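Local coordinates for protein glucosamine kinase (Streptacidiphilus jiangxiensis, PDB 6HWJ) that catalyses the magnesium- and ATP-dependent phosphorylation of D-glucosamine to D-glucosamine 6-phosphate, with weaker activity on glucose, at residues E256-A260 with V407-L411; R351-R356 with H419-V423; I279-Y283 with T399-A404; M342-D347 with Q373-L377. One frame throughout, in Å; residues are numbered along the deposited sequence.

How the contacts relate
All four contacts join helices of the C-terminal, helix-rich part of the chain, which also carries the residues that bind D-glucosamine. Contacts 1 and 3 share helix 398-416, which packs on the consecutive helices 243-263 and 266-284; their centres lie about 12 Å apart and they touch. Contacts 2 and 4 share helix 335-356, with centres about 17 Å apart. Along the chain, contact 4 falls within the span of contact 3, itself within that of contact 1, whereas contacts 1 and 2 alternate and meet where Glu409 is hydrogen-bonded to Trp420. Contacts 3 and 4 meet through polar side chains. Helix 398-416 thereby links the earlier helices with the later ones beside the sugar site.

Contact 1: E256-A260 with V407-L411; sequences ELDEA and VREYL
Val407 sends its two methyls to different parts of helix 243-263. CG1, anti to the backbone N (chi1 174°), settles 3.8 Å from Glu256 O and also touches the methyl of Ala260, whereas CG2 reaches Leu257 CD1 at 4.2 Å. A short, branched side chain suits a place where the CA atoms of Leu257 and Val407 are 6.2 Å apart.

Arg408 sets out along the interface, but bends at chi2 and chi3 bring its end back to Glu256. NH2 meets Glu256 OE2 at 3.2 Å, near the guanidinium plane. The pair is a salt bridge, though its hydrogen bond is weak: the N-H...O angle is 142°, and the carboxylate and guanidinium planes are turned 61° apart.

Tyr410 meets segment 256-260 through CB, placed 4.0 Å from Ala260 CB; its side chain packs on Trp275 and Leu428. Leu411 spreads over the turn, with CD1 against Glu256 CB and CD2 3.7 Å from Ala260 N. CD2 also rests on CG of Glu259, whose carboxylate is paired with Arg415. Small Ala260 makes room for this leucine.

Segment 407-411 belongs to the inferred substrate specificity motif and includes Glu409, which binds D-glucosamine. Burial of aliphatic groups probably holds the helices together, while the weakly aligned ion pair probably contributes less, although it offsets charge on Arg408, whose NH1 lies close to Arg415.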
loop_
_atom_site.group_PDB
_atom_site.type_symbol
_atom_site.label_atom_id
_atom_site.label_comp_id
_atom_site.label_asym_id
_atom_site.label_seq_id
_atom_site.Cartn_x
_atom_site.Cartn_y
_atom_site.Cartn_z
ATOM N N GLU A 256 -21.338 -4.388 2.918
ATOM C CA GLU A 256 -20.924 -3.572 1.786
ATOM C C GLU A 256 -21.831 -3.803 0.585
ATOM O O GLU A 256 -22.206 -2.852 -0.122
ATOM C CB GLU A 256 -19.468 -3.870 1.435
ATOM C CG GLU A 256 -18.482 -3.495 2.528
ATOM C CD GLU A 256 -17.071 -3.976 2.233
ATOM O OE1 GLU A 256 -16.913 -4.858 1.362
ATOM O OE2 GLU A 256 -16.118 -3.477 2.873
ATOM N N LEU A 257 -22.193 -5.058 0.332
ATOM C CA LEU A 257 -23.139 -5.358 -0.736
ATOM C C LEU A 257 -24.462 -4.631 -0.510
ATOM O O LEU A 257 -25.007 -3.999 -1.424
ATOM C CB LEU A 257 -23.347 -6.878 -0.818
ATOM C CG LEU A 257 -24.365 -7.375 -1.836
ATOM C CD1 LEU A 257 -24.014 -6.928 -3.244
ATOM C CD2 LEU A 257 -24.467 -8.887 -1.763
ATOM N N ASP A 258 -24.999 -4.712 0.711
ATOM C CA ASP A 258 -26.251 -4.018 1.011
ATOM C C ASP A 258 -26.124 -2.519 0.755
ATOM O O ASP A 258 -27.024 -1.903 0.168
ATOM C CB ASP A 258 -26.668 -4.288 2.452
ATOM C CG ASP A 258 -27.121 -5.715 2.666
ATOM O OD1 ASP A 258 -27.509 -6.374 1.679
ATOM O OD2 ASP A 258 -27.091 -6.182 3.825
ATOM N N GLU A 259 -25.010 -1.915 1.167
ATOM C CA GLU A 259 -24.833 -0.485 0.941
ATOM C C GLU A 259 -24.807 -0.168 -0.549
ATOM O O GLU A 259 -25.447 0.789 -1.006
ATOM C CB GLU A 259 -23.564 0.013 1.623
ATOM C CG GLU A 259 -23.427 1.529 1.611
ATOM C CD GLU A 259 -22.145 2.007 2.267
ATOM O OE1 GLU A 259 -21.577 1.258 3.090
ATOM O OE2 GLU A 259 -21.699 3.131 1.948
ATOM N N ALA A 260 -24.051 -0.952 -1.332
ATOM C CA ALA A 260 -24.003 -0.723 -2.772
ATOM C C ALA A 260 -25.381 -0.871 -3.403
ATOM O O ALA A 260 -25.780 -0.048 -4.228
ATOM C CB ALA A 260 -23.014 -1.685 -3.427
ATOM N N VAL A 407 -17.704 -4.987 -5.727
ATOM C CA VAL A 407 -18.638 -4.226 -4.916
ATOM C C VAL A 407 -17.973 -2.982 -4.335
ATOM O O VAL A 407 -18.612 -1.926 -4.208
ATOM C CB VAL A 407 -19.223 -5.116 -3.804
ATOM C CG1 VAL A 407 -20.090 -4.301 -2.864
ATOM C CG2 VAL A 407 -20.011 -6.275 -4.419
ATOM N N ARG A 408 -16.697 -3.083 -3.965
ATOM C CA ARG A 408 -15.977 -1.908 -3.477
ATOM C C ARG A 408 -15.917 -0.811 -4.536
ATOM O O ARG A 408 -15.870 0.376 -4.196
ATOM C CB ARG A 408 -14.552 -2.280 -3.045
ATOM C CG ARG A 408 -14.445 -3.093 -1.762
ATOM C CD ARG A 408 -15.033 -2.374 -0.559
ATOM N NE ARG A 408 -14.591 -0.986 -0.458
ATOM C CZ ARG A 408 -14.918 -0.164 0.538
ATOM N NH1 ARG A 408 -14.474 1.081 0.541
ATOM N NH2 ARG A 408 -15.685 -0.591 1.532
ATOM N N GLU A 409 -15.880 -1.187 -5.821
ATOM C CA GLU A 409 -15.801 -0.187 -6.876
ATOM C C GLU A 409 -17.099 0.598 -6.975
ATOM O O GLU A 409 -17.071 1.811 -7.229
ATOM C CB GLU A 409 -15.464 -0.846 -8.221
ATOM C CG GLU A 409 -14.162 -1.601 -8.207
ATOM C CD GLU A 409 -12.947 -0.696 -8.029
ATOM O OE1 GLU A 409 -13.045 0.522 -8.259
ATOM O OE2 GLU A 409 -11.875 -1.207 -7.663
ATOM N N TYR A 410 -18.243 -0.071 -6.751
ATOM C CA TYR A 410 -19.508 0.646 -6.671
ATOM C C TYR A 410 -19.485 1.691 -5.561
ATOM O O TYR A 410 -19.979 2.820 -5.734
ATOM C CB TYR A 410 -20.675 -0.310 -6.405
ATOM C CG TYR A 410 -21.087 -1.212 -7.535
ATOM C CD1 TYR A 410 -21.749 -0.713 -8.642
ATOM C CD2 TYR A 410 -20.882 -2.586 -7.456
ATOM C CE1 TYR A 410 -22.167 -1.555 -9.662
ATOM C CE2 TYR A 410 -21.305 -3.432 -8.458
ATOM C CZ TYR A 410 -21.952 -2.919 -9.553
ATOM O OH TYR A 410 -22.366 -3.773 -10.548
ATOM N N LEU A 411 -18.942 1.322 -4.398
ATOM C CA LEU A 411 -18.925 2.236 -3.271
ATOM C C LEU A 411 -17.986 3.401 -3.547
ATOM O O LEU A 411 -18.314 4.552 -3.235
ATOM C CB LEU A 411 -18.532 1.490 -1.984
ATOM C CG LEU A 411 -19.509 0.408 -1.515
ATOM C CD1 LEU A 411 -19.038 -0.225 -0.193
ATOM C CD2 LEU A 411 -20.921 0.958 -1.329
#

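Contact 2: R351-R356 with H419-V423; sequences RVVVFR and HWVYV
Phe355 and Tyr422 form an offset stack, their ring centroids 3.8 Å apart and their planes 12° from parallel. Contact is closest where Phe355 CG lies over Tyr422 CZ, at 3.3 Å. With CG placed between its backbone N and carbonyl carbon (chi1 76°), Tyr422 swings its ring across to helix 335-356, and the face turned from Phe355 is covered by CG2 of Val423. The His419 ring is also nearly parallel to that of Phe355, but slid aside: the centroids are 5.5 Å apart, and the nearest approach is His419 CD2 to Phe355 CZ, 3.8 Å.

An aliphatic-aromatic contact adds to this. Val352 CG2 touches Trp420 CH2 at 3.6 Å and lies equally near the Tyr422 hydroxyl. One methyl of the compact valine thus touches both large side chains.

Among polar groups, Arg351 O lies at the Tyr422 ring edge, in its plane. Arg351 directs its guanidinium elsewhere, to Asp347 and Asp430, and Trp420 NE1 is hydrogen-bonded to Glu409, which binds D-glucosamine.

Phe355, His419 and Tyr422 make an aromatic cluster between the C-terminal end of helix 335-356 and the 3-10 turn leading into helix 422-431, beside Trp420, which belongs to the inferred specificity motif and probably helps position Glu409.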
loop_
_atom_site.group_PDB
_atom_site.type_symbol
_atom_site.label_atom_id
_atom_site.label_comp_id
_atom_site.label_asym_id
_atom_site.label_seq_id
_atom_site.Cartn_x
_atom_site.Cartn_y
_atom_site.Cartn_z
ATOM N N ARG A 351 -11.455 -2.124 -18.933
ATOM C CA ARG A 351 -12.699 -1.374 -19.005
ATOM C C ARG A 351 -12.419 0.100 -19.269
ATOM O O ARG A 351 -13.138 0.748 -20.036
ATOM C CB ARG A 351 -13.509 -1.531 -17.709
ATOM C CG ARG A 351 -13.783 -2.972 -17.311
ATOM C CD ARG A 351 -14.499 -3.758 -18.364
ATOM N NE ARG A 351 -14.553 -5.182 -18.002
ATOM C CZ ARG A 351 -15.071 -6.131 -18.772
ATOM N NH1 ARG A 351 -15.601 -5.822 -19.959
ATOM N NH2 ARG A 351 -15.051 -7.383 -18.366
ATOM N N VAL A 352 -11.396 0.648 -18.607
ATOM C CA VAL A 352 -11.076 2.069 -18.751
ATOM C C VAL A 352 -10.610 2.374 -20.180
ATOM O O VAL A 352 -10.984 3.402 -20.760
ATOM C CB VAL A 352 -10.009 2.459 -17.712
ATOM C CG1 VAL A 352 -9.390 3.829 -18.056
ATOM C CG2 VAL A 352 -10.624 2.465 -16.303
ATOM N N VAL A 353 -9.791 1.492 -20.767
ATOM C CA VAL A 353 -9.329 1.710 -22.139
ATOM C C VAL A 353 -10.523 1.802 -23.072
ATOM O O VAL A 353 -10.606 2.700 -23.915
ATOM C CB VAL A 353 -8.363 0.590 -22.581
ATOM C CG1 VAL A 353 -8.101 0.651 -24.092
ATOM C CG2 VAL A 353 -7.053 0.688 -21.829
ATOM N N VAL A 354 -11.484 0.886 -22.916
ATOM C CA VAL A 354 -12.635 0.868 -23.808
ATOM C C VAL A 354 -13.484 2.110 -23.608
ATOM O O VAL A 354 -13.994 2.696 -24.569
ATOM C CB VAL A 354 -13.444 -0.423 -23.593
ATOM C CG1 VAL A 354 -14.791 -0.316 -24.284
ATOM C CG2 VAL A 354 -12.642 -1.636 -24.097
ATOM N N PHE A 355 -13.667 2.520 -22.364
ATOM C CA PHE A 355 -14.531 3.647 -22.042
ATOM C C PHE A 355 -13.937 4.978 -22.504
ATOM O O PHE A 355 -14.673 5.871 -22.952
ATOM C CB PHE A 355 -14.758 3.653 -20.521
ATOM C CG PHE A 355 -15.737 4.701 -20.039
ATOM C CD1 PHE A 355 -17.084 4.430 -19.979
ATOM C CD2 PHE A 355 -15.285 5.922 -19.562
ATOM C CE1 PHE A 355 -17.991 5.373 -19.508
ATOM C CE2 PHE A 355 -16.185 6.870 -19.084
ATOM C CZ PHE A 355 -17.523 6.595 -19.051
ATOM N N ARG A 356 -12.618 5.131 -22.409
ATOM C CA ARG A 356 -11.980 6.423 -22.635
ATOM C C ARG A 356 -11.433 6.615 -24.043
ATOM O O ARG A 356 -11.144 7.756 -24.418
ATOM C CB ARG A 356 -10.817 6.622 -21.653
ATOM C CG ARG A 356 -11.256 6.691 -20.215
ATOM C CD ARG A 356 -10.089 7.024 -19.300
ATOM N NE ARG A 356 -10.496 7.011 -17.886
ATOM C CZ ARG A 356 -9.649 7.063 -16.866
ATOM N NH1 ARG A 356 -8.351 7.151 -17.081
ATOM N NH2 ARG A 356 -10.111 7.029 -15.628
ATOM N N HIS A 419 -19.829 8.162 -12.186
ATOM C CA HIS A 419 -19.919 7.431 -13.444
ATOM C C HIS A 419 -19.091 6.156 -13.429
ATOM O O HIS A 419 -19.293 5.296 -14.289
ATOM C CB HIS A 419 -19.502 8.315 -14.613
ATOM C CG HIS A 419 -18.032 8.408 -14.812
ATOM N ND1 HIS A 419 -17.280 9.451 -14.326
ATOM C CD2 HIS A 419 -17.169 7.579 -15.441
ATOM C CE1 HIS A 419 -16.018 9.264 -14.646
ATOM N NE2 HIS A 419 -15.923 8.133 -15.319
ATOM N N TRP A 420 -18.201 5.999 -12.456
ATOM C CA TRP A 420 -17.326 4.835 -12.364
ATOM C C TRP A 420 -18.093 3.536 -12.186
ATOM O O TRP A 420 -17.480 2.475 -12.304
ATOM C CB TRP A 420 -16.337 5.073 -11.206
ATOM C CG TRP A 420 -15.313 4.034 -11.009
ATOM C CD1 TRP A 420 -15.292 3.079 -10.023
ATOM C CD2 TRP A 420 -14.122 3.825 -11.797
ATOM N NE1 TRP A 420 -14.171 2.272 -10.171
ATOM C CE2 TRP A 420 -13.437 2.720 -11.239
ATOM C CE3 TRP A 420 -13.570 4.474 -12.913
ATOM C CZ2 TRP A 420 -12.229 2.245 -11.760
ATOM C CZ3 TRP A 420 -12.372 3.987 -13.444
ATOM C CH2 TRP A 420 -11.719 2.882 -12.861
ATOM N N VAL A 421 -19.403 3.583 -11.916
ATOM C CA VAL A 421 -20.181 2.371 -11.787
ATOM C C VAL A 421 -20.078 1.473 -13.015
ATOM O O VAL A 421 -20.388 0.280 -12.916
ATOM C CB VAL A 421 -21.678 2.673 -11.496
ATOM C CG1 VAL A 421 -21.839 3.374 -10.149
ATOM C CG2 VAL A 421 -22.301 3.510 -12.620
ATOM N N TYR A 422 -19.664 2.011 -14.180
ATOM C CA TYR A 422 -19.595 1.169 -15.370
ATOM C C TYR A 422 -18.532 0.080 -15.228
ATOM O O TYR A 422 -18.665 -0.987 -15.831
ATOM C CB TYR A 422 -19.310 1.981 -16.641
ATOM C CG TYR A 422 -17.884 2.423 -16.793
ATOM C CD1 TYR A 422 -17.433 3.614 -16.224
ATOM C CD2 TYR A 422 -16.972 1.655 -17.523
ATOM C CE1 TYR A 422 -16.121 4.023 -16.373
ATOM C CE2 TYR A 422 -15.677 2.045 -17.676
ATOM C CZ TYR A 422 -15.245 3.235 -17.111
ATOM O OH TYR A 422 -13.935 3.617 -17.271
ATOM N N VAL A 423 -17.490 0.331 -14.442
ATOM C CA VAL A 423 -16.375 -0.604 -14.301
ATOM C C VAL A 423 -16.875 -1.885 -13.638
ATOM O O VAL A 423 -16.768 -2.962 -14.250
ATOM C CB VAL A 423 -15.209 0.046 -13.541
ATOM C CG1 VAL A 423 -14.077 -0.950 -13.288
ATOM C CG2 VAL A 423 -14.661 1.227 -14.343
#

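Contact 3: I279-Y283 with T399-A404; sequences IADVY and TPLRYA
Ile279 begins the contact lightly, with its CG2 methyl resting 4.2 Å from Tyr403 CB. The same methyl also touches Leu257 of helix 243-263, so one branch of the isoleucine serves two helices.

One turn later, Val282 points straight at helix 398-416 and divides its methyls between two residues. A chi1 of 166° carries CG1 over the start of that helix, 3.7 Å from Pro400 CA and against the proline ring; it also brushes CG2 of Thr399. CG2 turns to the Tyr403 ring, meeting CE2 at 3.7 Å, and the two side chains cross at about a right angle. Proline is well suited here, because in the first turn of a helix its missing N-H costs no hydrogen bond within the helix and its CB and CD give the valine methyl an apolar surface.

The short helical segments run at 135° to each other with their axes 9.3 Å apart. Consecutive helices 243-263 and 266-284 both pack on helix 398-416, as elements of the helical lobe of this two-lobed kinase.

Tyr283 leaves its backbone obliquely, but its ring extends along helix 398-416. Pro400 O lies at the ring edge, near its plane, 3.4 Å from CE1. The hydroxyl oxygen ends 3.3 Å from Ala404 CA and also touches Tyr403 CB; although close to Ala404 N, it is badly angled for a hydrogen bond. Small Ala404 admits this long side chain, and Met253 of helix 243-263 borders both residues.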
loop_
_atom_site.group_PDB
_atom_site.type_symbol
_atom_site.label_atom_id
_atom_site.label_comp_id
_atom_site.label_asym_id
_atom_site.label_seq_id
_atom_site.Cartn_x
_atom_site.Cartn_y
_atom_site.Cartn_z
ATOM N N ILE A 279 -24.537 -13.048 -5.481
ATOM C CA ILE A 279 -23.319 -12.645 -4.785
ATOM C C ILE A 279 -23.382 -13.102 -3.335
ATOM O O ILE A 279 -22.439 -13.703 -2.811
ATOM C CB ILE A 279 -23.106 -11.123 -4.892
ATOM C CG1 ILE A 279 -22.908 -10.726 -6.356
ATOM C CG2 ILE A 279 -21.934 -10.705 -4.043
ATOM C CD1 ILE A 279 -22.944 -9.229 -6.598
ATOM N N ALA A 280 -24.498 -12.816 -2.666
ATOM C CA ALA A 280 -24.680 -13.261 -1.289
ATOM C C ALA A 280 -24.574 -14.778 -1.174
ATOM O O ALA A 280 -24.002 -15.295 -0.203
ATOM C CB ALA A 280 -26.037 -12.782 -0.765
ATOM N N ASP A 281 -25.120 -15.509 -2.147
ATOM C CA ASP A 281 -24.977 -16.963 -2.136
ATOM C C ASP A 281 -23.506 -17.365 -2.084
ATOM O O ASP A 281 -23.128 -18.278 -1.340
ATOM C CB ASP A 281 -25.640 -17.574 -3.368
ATOM C CG ASP A 281 -27.129 -17.801 -3.185
ATOM O OD1 ASP A 281 -27.641 -17.609 -2.056
ATOM O OD2 ASP A 281 -27.789 -18.176 -4.183
ATOM N N VAL A 282 -22.659 -16.687 -2.862
ATOM C CA VAL A 282 -21.244 -17.030 -2.885
ATOM C C VAL A 282 -20.577 -16.653 -1.570
ATOM O O VAL A 282 -19.719 -17.387 -1.064
ATOM C CB VAL A 282 -20.547 -16.353 -4.076
ATOM C CG1 VAL A 282 -19.049 -16.412 -3.910
ATOM C CG2 VAL A 282 -20.959 -17.021 -5.372
ATOM N N TYR A 283 -20.950 -15.503 -0.996
ATOM C CA TYR A 283 -20.376 -15.129 0.294
ATOM C C TYR A 283 -20.688 -16.175 1.358
ATOM O O TYR A 283 -19.906 -16.356 2.300
ATOM C CB TYR A 283 -20.893 -13.762 0.742
ATOM C CG TYR A 283 -20.449 -12.603 -0.108
ATOM C CD1 TYR A 283 -19.386 -12.722 -0.981
ATOM C CD2 TYR A 283 -21.099 -11.370 -0.024
ATOM C CE1 TYR A 283 -18.970 -11.648 -1.767
ATOM C CE2 TYR A 283 -20.689 -10.289 -0.796
ATOM C CZ TYR A 283 -19.627 -10.443 -1.671
ATOM O OH TYR A 283 -19.202 -9.366 -2.436
ATOM N N THR A 399 -13.449 -16.498 -6.100
ATOM C CA THR A 399 -14.737 -15.913 -6.479
ATOM C C THR A 399 -15.301 -15.004 -5.391
ATOM O O THR A 399 -15.642 -13.854 -5.695
ATOM C CB THR A 399 -15.716 -17.010 -6.865
ATOM O OG1 THR A 399 -15.139 -17.791 -7.921
ATOM C CG2 THR A 399 -17.044 -16.401 -7.354
ATOM N N PRO A 400 -15.448 -15.435 -4.132
ATOM C CA PRO A 400 -16.006 -14.504 -3.133
ATOM C C PRO A 400 -15.209 -13.221 -2.979
ATOM O O PRO A 400 -15.810 -12.146 -2.881
ATOM C CB PRO A 400 -16.032 -15.336 -1.842
ATOM C CG PRO A 400 -15.160 -16.524 -2.086
ATOM C CD PRO A 400 -15.217 -16.779 -3.584
ATOM N N LEU A 401 -13.867 -13.286 -2.934
ATOM C CA LEU A 401 -13.086 -12.069 -2.754
ATOM C C LEU A 401 -13.124 -11.186 -3.999
ATOM O O LEU A 401 -13.109 -9.950 -3.892
ATOM C CB LEU A 401 -11.648 -12.410 -2.395
ATOM C CG LEU A 401 -11.369 -13.055 -1.041
ATOM C CD1 LEU A 401 -9.856 -13.113 -0.782
ATOM C CD2 LEU A 401 -12.079 -12.310 0.091
ATOM N N ARG A 402 -13.174 -11.784 -5.188
ATOM C CA ARG A 402 -13.272 -10.970 -6.396
ATOM C C ARG A 402 -14.595 -10.217 -6.435
ATOM O O ARG A 402 -14.628 -9.011 -6.708
ATOM C CB ARG A 402 -13.093 -11.839 -7.641
ATOM C CG ARG A 402 -13.307 -11.094 -8.943
ATOM C CD ARG A 402 -12.292 -9.944 -9.134
ATOM N NE ARG A 402 -12.585 -9.195 -10.352
ATOM C CZ ARG A 402 -12.173 -9.556 -11.569
ATOM N NH1 ARG A 402 -12.518 -8.832 -12.621
ATOM N NH2 ARG A 402 -11.409 -10.626 -11.726
ATOM N N TYR A 403 -15.704 -10.909 -6.139
ATOM C CA TYR A 403 -16.983 -10.227 -6.098
ATOM C C TYR A 403 -16.912 -9.039 -5.149
ATOM O O TYR A 403 -17.385 -7.950 -5.471
ATOM C CB TYR A 403 -18.094 -11.202 -5.679
ATOM C CG TYR A 403 -18.510 -12.211 -6.742
ATOM C CD1 TYR A 403 -17.969 -12.181 -8.022
ATOM C CD2 TYR A 403 -19.466 -13.184 -6.463
ATOM C CE1 TYR A 403 -18.366 -13.105 -8.992
ATOM C CE2 TYR A 403 -19.868 -14.094 -7.421
ATOM C CZ TYR A 403 -19.306 -14.052 -8.685
ATOM O OH TYR A 403 -19.704 -14.973 -9.642
ATOM N N ALA A 404 -16.316 -9.234 -3.966
ATOM C CA ALA A 404 -16.234 -8.155 -2.986
ATOM C C ALA A 404 -15.401 -6.987 -3.518
ATOM O O ALA A 404 -15.677 -5.824 -3.196
ATOM C CB ALA A 404 -15.634 -8.682 -1.688
#

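Contact 4: M342-D347 with Q373-L377; sequences MTASLD and QRSFL
Phe376 is the main apolar element, meeting three residues of helix 335-356. Its chi1 of 178° carries the ring away from its own amide and toward that helix. Met342 crosses it at about a right angle, with CG 3.5 Å from Phe376 CE2; beyond CG the methionine bends away toward Phe301 and Val303. Elsewhere on the ring, Thr343 CG2 lies 3.6 Å from Phe376 CD1. Leu346 adds a looser contact, its CD1 being 4.3 Å from Phe376 CD2. Leu222 and Thr226 of helix 212-234 pack on the phenylalanine too, so a large, wholly apolar ring suits this site. Threonine can face it because its hydroxyl is turned back to Val339 O in its own helix.

The polar contact is at the other end. Gln373, extended beyond CG, brings NE2 to within 3.4 Å of Asp347 OD2, a weak hydrogen bond with an N-H...O angle of 129°; the amide and carboxylate planes are 65° apart. Stronger ties lie outside the pair. Arg402 of helix 398-416 bonds to both Asp347 OD2 and Gln373 OE1, while Asp347 OD1 takes Arg351 and Ser427. Two arginines around one buried carboxylate would be expected to keep it ionised. The glutamine can bridge because it accepts from Arg402 and donates through NE2, which also binds Ile369 O.

With their short segments at 153°, helices 335-356 and 362-386 form an antiparallel alpha-alpha hairpin, with an apolar cluster beside a polar one, centred on buried Asp347, that receives Arg402 from a third helix.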
loop_
_atom_site.group_PDB
_atom_site.type_symbol
_atom_site.label_atom_id
_atom_site.label_comp_id
_atom_site.label_asym_id
_atom_site.label_seq_id
_atom_site.Cartn_x
_atom_site.Cartn_y
_atom_site.Cartn_z
ATOM N N MET A 342 -5.216 -7.626 -7.836
ATOM C CA MET A 342 -4.505 -7.383 -9.088
ATOM C C MET A 342 -5.311 -7.850 -10.293
ATOM O O MET A 342 -5.375 -7.139 -11.298
ATOM C CB MET A 342 -3.127 -8.053 -9.066
ATOM C CG MET A 342 -2.238 -7.666 -10.233
ATOM S SD MET A 342 -1.983 -5.875 -10.370
ATOM C CE MET A 342 -0.921 -5.565 -8.961
ATOM N N THR A 343 -5.970 -9.013 -10.212
ATOM C CA THR A 343 -6.740 -9.477 -11.366
ATOM C C THR A 343 -7.946 -8.572 -11.604
ATOM O O THR A 343 -8.294 -8.295 -12.755
ATOM C CB THR A 343 -7.205 -10.930 -11.199
ATOM O OG1 THR A 343 -8.005 -11.055 -10.017
ATOM C CG2 THR A 343 -6.016 -11.875 -11.111
ATOM N N ALA A 344 -8.615 -8.130 -10.531
ATOM C CA ALA A 344 -9.660 -7.125 -10.685
ATOM C C ALA A 344 -9.098 -5.858 -11.344
ATOM O O ALA A 344 -9.695 -5.305 -12.275
ATOM C CB ALA A 344 -10.264 -6.776 -9.326
ATOM N N SER A 345 -7.950 -5.378 -10.852
ATOM C CA SER A 345 -7.334 -4.178 -11.406
ATOM C C SER A 345 -7.046 -4.330 -12.905
ATOM O O SER A 345 -7.284 -3.403 -13.687
ATOM C CB SER A 345 -6.046 -3.869 -10.643
ATOM O OG SER A 345 -5.549 -2.591 -10.967
ATOM N N LEU A 346 -6.556 -5.495 -13.322
ATOM C CA LEU A 346 -6.286 -5.732 -14.739
ATOM C C LEU A 346 -7.569 -5.691 -15.555
ATOM O O LEU A 346 -7.608 -5.108 -16.646
ATOM C CB LEU A 346 -5.587 -7.072 -14.930
ATOM C CG LEU A 346 -4.145 -7.118 -14.388
ATOM C CD1 LEU A 346 -3.597 -8.517 -14.405
ATOM C CD2 LEU A 346 -3.246 -6.185 -15.175
ATOM N N ASP A 347 -8.629 -6.326 -15.053
ATOM C CA ASP A 347 -9.939 -6.200 -15.688
ATOM C C ASP A 347 -10.321 -4.728 -15.839
ATOM O O ASP A 347 -10.740 -4.283 -16.917
ATOM C CB ASP A 347 -10.967 -6.963 -14.849
ATOM C CG ASP A 347 -12.320 -7.039 -15.497
ATOM O OD1 ASP A 347 -12.856 -5.999 -15.907
ATOM O OD2 ASP A 347 -12.861 -8.146 -15.586
ATOM N N GLN A 373 -6.161 -12.297 -17.099
ATOM C CA GLN A 373 -6.420 -12.941 -15.819
ATOM C C GLN A 373 -5.872 -14.357 -15.799
ATOM O O GLN A 373 -5.282 -14.771 -14.802
ATOM C CB GLN A 373 -7.927 -12.885 -15.513
ATOM C CG GLN A 373 -8.387 -11.411 -15.275
ATOM C CD GLN A 373 -9.885 -11.238 -15.013
ATOM O OE1 GLN A 373 -10.396 -11.630 -13.971
ATOM N NE2 GLN A 373 -10.579 -10.616 -15.957
ATOM N N ARG A 374 -6.023 -15.104 -16.906
ATOM C CA ARG A 374 -5.438 -16.432 -16.993
ATOM C C ARG A 374 -3.910 -16.377 -16.993
ATOM O O ARG A 374 -3.258 -17.189 -16.316
ATOM C CB ARG A 374 -5.953 -17.137 -18.246
ATOM C CG ARG A 374 -5.366 -18.534 -18.485
ATOM C CD ARG A 374 -5.496 -19.418 -17.247
ATOM N NE ARG A 374 -6.868 -19.461 -16.747
ATOM C CZ ARG A 374 -7.216 -19.878 -15.533
ATOM N NH1 ARG A 374 -8.491 -19.875 -15.174
ATOM N NH2 ARG A 374 -6.291 -20.293 -14.678
ATOM N N SER A 375 -3.321 -15.427 -17.738
ATOM C CA SER A 375 -1.866 -15.295 -17.753
ATOM C C SER A 375 -1.320 -14.990 -16.364
ATOM O O SER A 375 -0.292 -15.545 -15.963
ATOM C CB SER A 375 -1.432 -14.194 -18.734
ATOM O OG SER A 375 -1.887 -14.463 -20.053
ATOM N N PHE A 376 -1.977 -14.091 -15.632
ATOM C CA PHE A 376 -1.540 -13.753 -14.286
ATOM C C PHE A 376 -1.579 -14.967 -13.373
ATOM O O PHE A 376 -0.588 -15.293 -12.717
ATOM C CB PHE A 376 -2.419 -12.634 -13.708
ATOM C CG PHE A 376 -2.064 -12.257 -12.300
ATOM C CD1 PHE A 376 -2.547 -12.989 -11.230
ATOM C CD2 PHE A 376 -1.231 -11.176 -12.049
ATOM C CE1 PHE A 376 -2.200 -12.659 -9.942
ATOM C CE2 PHE A 376 -0.914 -10.823 -10.763
ATOM C CZ PHE A 376 -1.380 -11.577 -9.704
ATOM N N LEU A 377 -2.735 -15.641 -13.306
ATOM C CA LEU A 377 -2.887 -16.786 -12.412
ATOM C C LEU A 377 -1.927 -17.923 -12.758
ATOM O O LEU A 377 -1.354 -18.552 -11.860
ATOM C CB LEU A 377 -4.331 -17.285 -12.464
ATOM C CG LEU A 377 -5.370 -16.399 -11.793
ATOM C CD1 LEU A 377 -6.769 -16.931 -12.050
ATOM C CD2 LEU A 377 -5.107 -16.288 -10.291
#